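Local coordinates for cation efflux system protein cusF (Escherichia coli, PDB 3E6Z) that acts as a periplasmic metallochaperone of the Cus efflux system, binding one copper per polypeptide and helping to confer resistance to copper and silver, at residues E38-K50 with F62-Q74. The protein carries 1 engineered substitution. Sequence-based numbering, arbitrary orientation. Where two conformers were deposited one is given.
Sequences EMTMRFTITPQTK and FNFVQQGNLSLLQ. With CU (copper (II) ion), chain B; ACT (acetate ion), chain C.
With chi1 at -64°, Phe43 holds its CG anti to the carbonyl carbon, while Phe62 and Phe64 both set theirs between backbone N and carbonyl carbon, and these torsions bring the three rings together. Phe62 presents its edge to one face of Phe43, CE2 lying 3.7 Å from Phe43 CZ and offset toward the rim. Phe43 in turn directs its own edge at Phe64, with CE1 over the centre of that ring. Both pairs are T-shaped, their planes turned by 68° and 64°, so the cluster is a relay of edges into faces. Ser71 CB approaches Phe43 CD1 obliquely at 3.5 Å, and Leu73 packs its isobutyl group against Phe43 CB.

Beside this core the two backbones meet in a single parallel bridge, Thr44 with Leu72. Thr44 N donates to Ser71 O at 2.8 Å, and Leu73 N returns a bond to Thr44 O at 2.9 Å. Farther along, Thr49 OG1 does double duty: it accepts from Thr46 N across the type I turn 46-49, which the backbone bond from Thr49 N to Thr46 O closes, and donates to Leu73 O at 2.7 Å. Lys50 N then reaches Gln74 O at 2.9 Å. Toward the other end two waters take over, joining Arg42 O to Ser71 N and to Ser71 OG; Gln66 OE1 also receives the Ser71 hydroxyl. Beyond them Met39 and Met41 bind copper through SD, with His28 completing the protein ligands.

The bridge illustrates how an OB-fold barrel closes: strands 39-44 and 70-78, outermost in the antiparallel sheet, meet here, strand 23-28 flanks the former and strand 59-67 the latter, and strand 8-18 lies between those two, touching Phe62 and Phe64 through Ala10 and Ile8.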
loop_
_atom_site.group_PDB
_atom_site.type_symbol
_atom_site.label_atom_id
_atom_site.label_comp_id
_atom_site.label_asym_id
_atom_site.label_seq_id
_atom_site.Cartn_x
_atom_site.Cartn_y
_atom_site.Cartn_z
ATOM N N GLU A 38 10.168 -3.455 7.867
ATOM C CA GLU A 38 10.137 -2.375 6.915
ATOM C C GLU A 38 10.493 -2.938 5.512
ATOM O O GLU A 38 11.399 -3.764 5.369
ATOM C CB GLU A 38 11.142 -1.321 7.266
ATOM C CG GLU A 38 10.980 -0.643 8.609
ATOM C CD GLU A 38 11.711 -1.333 9.726
ATOM O OE1 GLU A 38 12.115 -2.547 9.577
ATOM O OE2 GLU A 38 11.882 -0.660 10.791
ATOM N N MET A 39 9.776 -2.532 4.458
ATOM C CA MET A 39 10.085 -3.018 3.123
ATOM C C MET A 39 9.690 -1.971 2.069
ATOM O O MET A 39 8.657 -1.352 2.242
ATOM C CB MET A 39 9.253 -4.288 2.717
ATOM C CG MET A 39 9.384 -5.469 3.617
ATOM S SD MET A 39 8.189 -6.752 3.252
ATOM C CE MET A 39 8.925 -7.428 1.807
ATOM N N THR A 40 10.439 -1.881 0.949
ATOM C CA THR A 40 9.964 -1.094 -0.200
ATOM C C THR A 40 9.248 -2.066 -1.120
ATOM O O THR A 40 9.814 -3.094 -1.572
ATOM C CB THR A 40 11.159 -0.432 -0.966
ATOM O OG1 THR A 40 11.828 0.484 -0.082
ATOM C CG2 THR A 40 10.724 0.226 -2.243
ATOM N N MET A 41 7.991 -1.738 -1.461
ATOM C CA MET A 41 7.148 -2.598 -2.280
ATOM C C MET A 41 6.403 -1.737 -3.293
ATOM O O MET A 41 6.165 -0.539 -3.059
ATOM C CB MET A 41 6.123 -3.444 -1.462
ATOM C CG MET A 41 6.748 -4.223 -0.333
ATOM S SD MET A 41 5.607 -5.320 0.469
ATOM C CE MET A 41 5.643 -6.773 -0.574
ATOM N N ARG A 42 5.971 -2.396 -4.399
ATOM C CA ARG A 42 5.147 -1.762 -5.409
ATOM C C ARG A 42 3.680 -2.076 -5.170
ATOM O O ARG A 42 3.295 -3.297 -5.036
ATOM C CB ARG A 42 5.501 -2.268 -6.818
ATOM C CG ARG A 42 6.877 -1.840 -7.253
ATOM C CD ARG A 42 7.430 -2.706 -8.406
ATOM N NE ARG A 42 6.675 -2.699 -9.666
ATOM C CZ ARG A 42 6.746 -1.763 -10.608
ATOM N NH1 ARG A 42 6.022 -1.871 -11.710
ATOM N NH2 ARG A 42 7.471 -0.656 -10.470
ATOM N N PHE A 43 2.848 -1.079 -5.138
ATOM C CA PHE A 43 1.381 -1.202 -4.913
ATOM C C PHE A 43 0.680 -0.679 -6.130
ATOM O O PHE A 43 1.071 0.272 -6.803
ATOM C CB PHE A 43 0.980 -0.408 -3.650
ATOM C CG PHE A 43 1.594 -0.964 -2.401
ATOM C CD1 PHE A 43 0.929 -2.023 -1.715
ATOM C CD2 PHE A 43 2.894 -0.551 -1.936
ATOM C CE1 PHE A 43 1.513 -2.692 -0.702
ATOM C CE2 PHE A 43 3.431 -1.177 -0.842
ATOM C CZ PHE A 43 2.794 -2.238 -0.193
ATOM N N THR A 44 -0.420 -1.399 -6.470
ATOM C CA THR A 44 -1.128 -1.157 -7.721
ATOM C C THR A 44 -2.391 -0.354 -7.517
ATOM O O THR A 44 -3.216 -0.690 -6.670
ATOM C CB THR A 44 -1.454 -2.510 -8.392
ATOM O OG1 THR A 44 -0.255 -3.210 -8.664
ATOM C CG2 THR A 44 -2.225 -2.332 -9.704
ATOM N N ILE A 45 -2.561 0.711 -8.315
ATOM C CA ILE A 45 -3.772 1.500 -8.332
ATOM C C ILE A 45 -4.697 0.825 -9.346
ATOM O O ILE A 45 -4.356 0.612 -10.508
ATOM C CB ILE A 45 -3.496 2.935 -8.832
ATOM C CG1 ILE A 45 -2.402 3.619 -8.016
ATOM C CG2 ILE A 45 -4.802 3.731 -8.864
ATOM C CD1 ILE A 45 -1.902 4.883 -8.705
ATOM N N THR A 46 -5.886 0.455 -8.879
ATOM C CA THR A 46 -6.938 -0.084 -9.770
ATOM C C THR A 46 -8.064 0.941 -9.838
ATOM O O THR A 46 -8.148 1.892 -9.052
ATOM C CB THR A 46 -7.483 -1.430 -9.191
ATOM O OG1 THR A 46 -8.295 -1.066 -8.101
ATOM C CG2 THR A 46 -6.371 -2.406 -8.823
ATOM N N PRO A 47 -9.050 0.715 -10.721
ATOM C CA PRO A 47 -10.212 1.622 -10.758
ATOM C C PRO A 47 -11.013 1.595 -9.444
ATOM O O PRO A 47 -11.780 2.551 -9.189
ATOM C CB PRO A 47 -10.999 1.160 -11.972
ATOM C CG PRO A 47 -10.096 0.513 -12.769
ATOM C CD PRO A 47 -9.083 -0.192 -11.868
ATOM N N GLN A 48 -10.858 0.533 -8.614
ATOM C CA GLN A 48 -11.558 0.482 -7.340
ATOM C C GLN A 48 -10.789 1.102 -6.201
ATOM O O GLN A 48 -11.353 1.287 -5.132
ATOM C CB GLN A 48 -11.876 -0.974 -6.979
ATOM C CG GLN A 48 -12.869 -1.613 -7.914
ATOM C CD GLN A 48 -12.223 -2.005 -9.310
ATOM O OE1 GLN A 48 -11.038 -2.282 -9.469
ATOM N NE2 GLN A 48 -13.093 -2.121 -10.287
ATOM N N THR A 49 -9.511 1.500 -6.381
ATOM C CA THR A 49 -8.769 2.139 -5.326
ATOM C C THR A 49 -9.419 3.505 -5.016
ATOM O O THR A 49 -9.657 4.315 -5.966
ATOM C CB THR A 49 -7.301 2.436 -5.781
ATOM O OG1 THR A 49 -6.673 1.189 -6.190
ATOM C CG2 THR A 49 -6.465 3.109 -4.685
ATOM N N LYS A 50 -9.625 3.801 -3.731
ATOM C CA LYS A 50 -9.983 5.152 -3.299
ATOM C C LYS A 50 -8.723 5.950 -3.017
ATOM O O LYS A 50 -8.114 5.822 -2.021
ATOM C CB LYS A 50 -10.922 5.089 -2.082
ATOM C CG LYS A 50 -12.204 4.369 -2.449
ATOM C CD LYS A 50 -13.037 5.110 -3.524
ATOM C CE LYS A 50 -14.522 4.620 -3.693
ATOM N NZ LYS A 50 -14.727 3.562 -4.743
ATOM N N PHE A 62 -2.549 3.173 4.296
ATOM C CA PHE A 62 -3.114 2.569 3.134
ATOM C C PHE A 62 -3.492 1.168 3.508
ATOM O O PHE A 62 -3.077 0.565 4.467
ATOM C CB PHE A 62 -2.149 2.633 1.895
ATOM C CG PHE A 62 -0.853 1.936 2.125
ATOM C CD1 PHE A 62 0.231 2.527 2.879
ATOM C CD2 PHE A 62 -0.602 0.637 1.544
ATOM C CE1 PHE A 62 1.396 1.845 3.046
ATOM C CE2 PHE A 62 0.582 0.021 1.673
ATOM C CZ PHE A 62 1.645 0.598 2.409
ATOM N N ASN A 63 -4.385 0.662 2.634
ATOM C CA ASN A 63 -4.934 -0.711 2.847
ATOM C C ASN A 63 -4.829 -1.389 1.482
ATOM O O ASN A 63 -5.064 -0.776 0.449
ATOM C CB ASN A 63 -6.415 -0.692 3.264
ATOM C CG ASN A 63 -6.520 -0.183 4.674
ATOM O OD1 ASN A 63 -6.233 -0.915 5.624
ATOM N ND2 ASN A 63 -6.693 1.144 4.830
ATOM N N PHE A 64 -4.451 -2.689 1.482
ATOM C CA PHE A 64 -4.305 -3.383 0.180
ATOM C C PHE A 64 -4.675 -4.852 0.391
ATOM O O PHE A 64 -4.780 -5.393 1.470
ATOM C CB PHE A 64 -2.814 -3.234 -0.314
ATOM C CG PHE A 64 -1.781 -3.880 0.594
ATOM C CD1 PHE A 64 -1.281 -3.152 1.709
ATOM C CD2 PHE A 64 -1.297 -5.170 0.403
ATOM C CE1 PHE A 64 -0.283 -3.674 2.512
ATOM C CE2 PHE A 64 -0.325 -5.676 1.243
ATOM C CZ PHE A 64 0.172 -4.922 2.265
ATOM N N VAL A 65 -4.907 -5.464 -0.799
ATOM C CA VAL A 65 -5.207 -6.895 -0.857
ATOM C C VAL A 65 -4.163 -7.562 -1.769
ATOM O O VAL A 65 -3.793 -7.039 -2.825
ATOM C CB VAL A 65 -6.660 -7.182 -1.345
ATOM C CG1 VAL A 65 -7.597 -6.558 -0.336
ATOM C CG2 VAL A 65 -6.888 -6.725 -2.509
ATOM N N GLN A 66 -3.716 -8.725 -1.341
ATOM C CA GLN A 66 -2.711 -9.456 -2.212
ATOM C C GLN A 66 -3.467 -10.302 -3.199
ATOM O O GLN A 66 -4.493 -10.987 -2.865
ATOM C CB GLN A 66 -1.804 -10.343 -1.340
ATOM C CG GLN A 66 -0.530 -10.747 -2.027
ATOM C CD GLN A 66 0.387 -9.540 -2.317
ATOM O OE1 GLN A 66 0.366 -8.487 -1.636
ATOM N NE2 GLN A 66 1.284 -9.756 -3.316
ATOM N N GLN A 67 -3.020 -10.219 -4.449
ATOM C CA GLN A 67 -3.591 -11.030 -5.565
ATOM C C GLN A 67 -2.376 -11.597 -6.317
ATOM O O GLN A 67 -1.827 -10.944 -7.208
ATOM C CB GLN A 67 -4.492 -10.197 -6.434
ATOM C CG GLN A 67 -5.144 -11.043 -7.513
ATOM C CD GLN A 67 -6.001 -10.236 -8.380
ATOM O OE1 GLN A 67 -7.190 -9.985 -8.110
ATOM N NE2 GLN A 67 -5.438 -9.772 -9.453
ATOM N N GLY A 68 -1.934 -12.758 -5.900
ATOM C CA GLY A 68 -0.698 -13.311 -6.486
ATOM C C GLY A 68 0.473 -12.361 -6.164
ATOM O O GLY A 68 0.777 -12.042 -5.017
ATOM N N ASN A 69 1.157 -11.975 -7.220
ATOM C CA ASN A 69 2.307 -11.063 -7.114
ATOM C C ASN A 69 1.882 -9.565 -6.936
ATOM O O ASN A 69 2.761 -8.775 -6.705
ATOM C CB ASN A 69 3.138 -11.156 -8.385
ATOM C CG ASN A 69 3.757 -12.555 -8.555
ATOM O OD1 ASN A 69 3.223 -13.370 -9.449
ATOM N ND2 ASN A 69 4.674 -12.881 -7.809
ATOM N N LEU A 70 0.636 -9.266 -7.128
ATOM C CA LEU A 70 0.168 -7.866 -7.000
ATOM C C LEU A 70 -0.313 -7.587 -5.586
ATOM O O LEU A 70 -0.934 -8.391 -4.878
ATOM C CB LEU A 70 -0.984 -7.609 -7.901
ATOM C CG LEU A 70 -0.648 -7.777 -9.429
ATOM C CD1 LEU A 70 -1.908 -7.602 -10.242
ATOM C CD2 LEU A 70 0.470 -6.796 -9.845
ATOM N N SER A 71 -0.066 -6.293 -5.155
ATOM C CA SER A 71 -0.689 -5.769 -3.935
ATOM C C SER A 71 -1.612 -4.638 -4.403
ATOM O O SER A 71 -1.135 -3.565 -4.815
ATOM C CB SER A 71 0.410 -5.254 -2.964
ATOM O OG SER A 71 1.301 -6.229 -2.597
ATOM N N LEU A 72 -2.911 -4.942 -4.444
ATOM C CA LEU A 72 -3.889 -4.015 -5.001
ATOM C C LEU A 72 -4.378 -3.051 -3.915
ATOM O O LEU A 72 -4.836 -3.459 -2.857
ATOM C CB LEU A 72 -5.129 -4.808 -5.466
ATOM C CG LEU A 72 -4.801 -5.918 -6.491
ATOM C CD1 LEU A 72 -6.185 -6.564 -6.896
ATOM C CD2 LEU A 72 -4.098 -5.334 -7.765
ATOM N N LEU A 73 -4.234 -1.728 -4.203
ATOM C CA LEU A 73 -4.674 -0.755 -3.162
ATOM C C LEU A 73 -6.136 -0.660 -3.052
ATOM O O LEU A 73 -6.880 -0.441 -4.039
ATOM C CB LEU A 73 -4.084 0.615 -3.537
ATOM C CG LEU A 73 -2.583 0.745 -3.360
ATOM C CD1 LEU A 73 -2.065 1.965 -4.124
ATOM C CD2 LEU A 73 -2.204 0.772 -1.890
ATOM N N GLN A 74 -6.657 -0.774 -1.827
ATOM C CA GLN A 74 -8.014 -0.413 -1.509
ATOM C C GLN A 74 -8.144 1.120 -1.380
ATOM O O GLN A 74 -9.132 1.687 -1.862
ATOM C CB GLN A 74 -8.448 -1.047 -0.168
ATOM C CG GLN A 74 -8.375 -2.610 -0.097
ATOM C CD GLN A 74 -9.514 -3.245 -0.918
ATOM O OE1 GLN A 74 -9.388 -3.355 -2.145
ATOM N NE2 GLN A 74 -10.585 -3.600 -0.233
HETATM CU CU CU B . 6.193 -5.809 2.661
HETATM C C ACT C . 4.302 -5.329 -8.618
HETATM O O ACT C . 3.233 -4.798 -8.815
HETATM O OXT ACT C . 5.253 -5.227 -9.481
HETATM C CH3 ACT C . 4.496 -6.065 -7.369
HETATM O O HOH W 1 1.426 -4.448 -6.836
HETATM O O HOH W 2 3.889 -5.565 -3.439
HETATM O O HOH W 3 -11.733 0.579 -1.789
#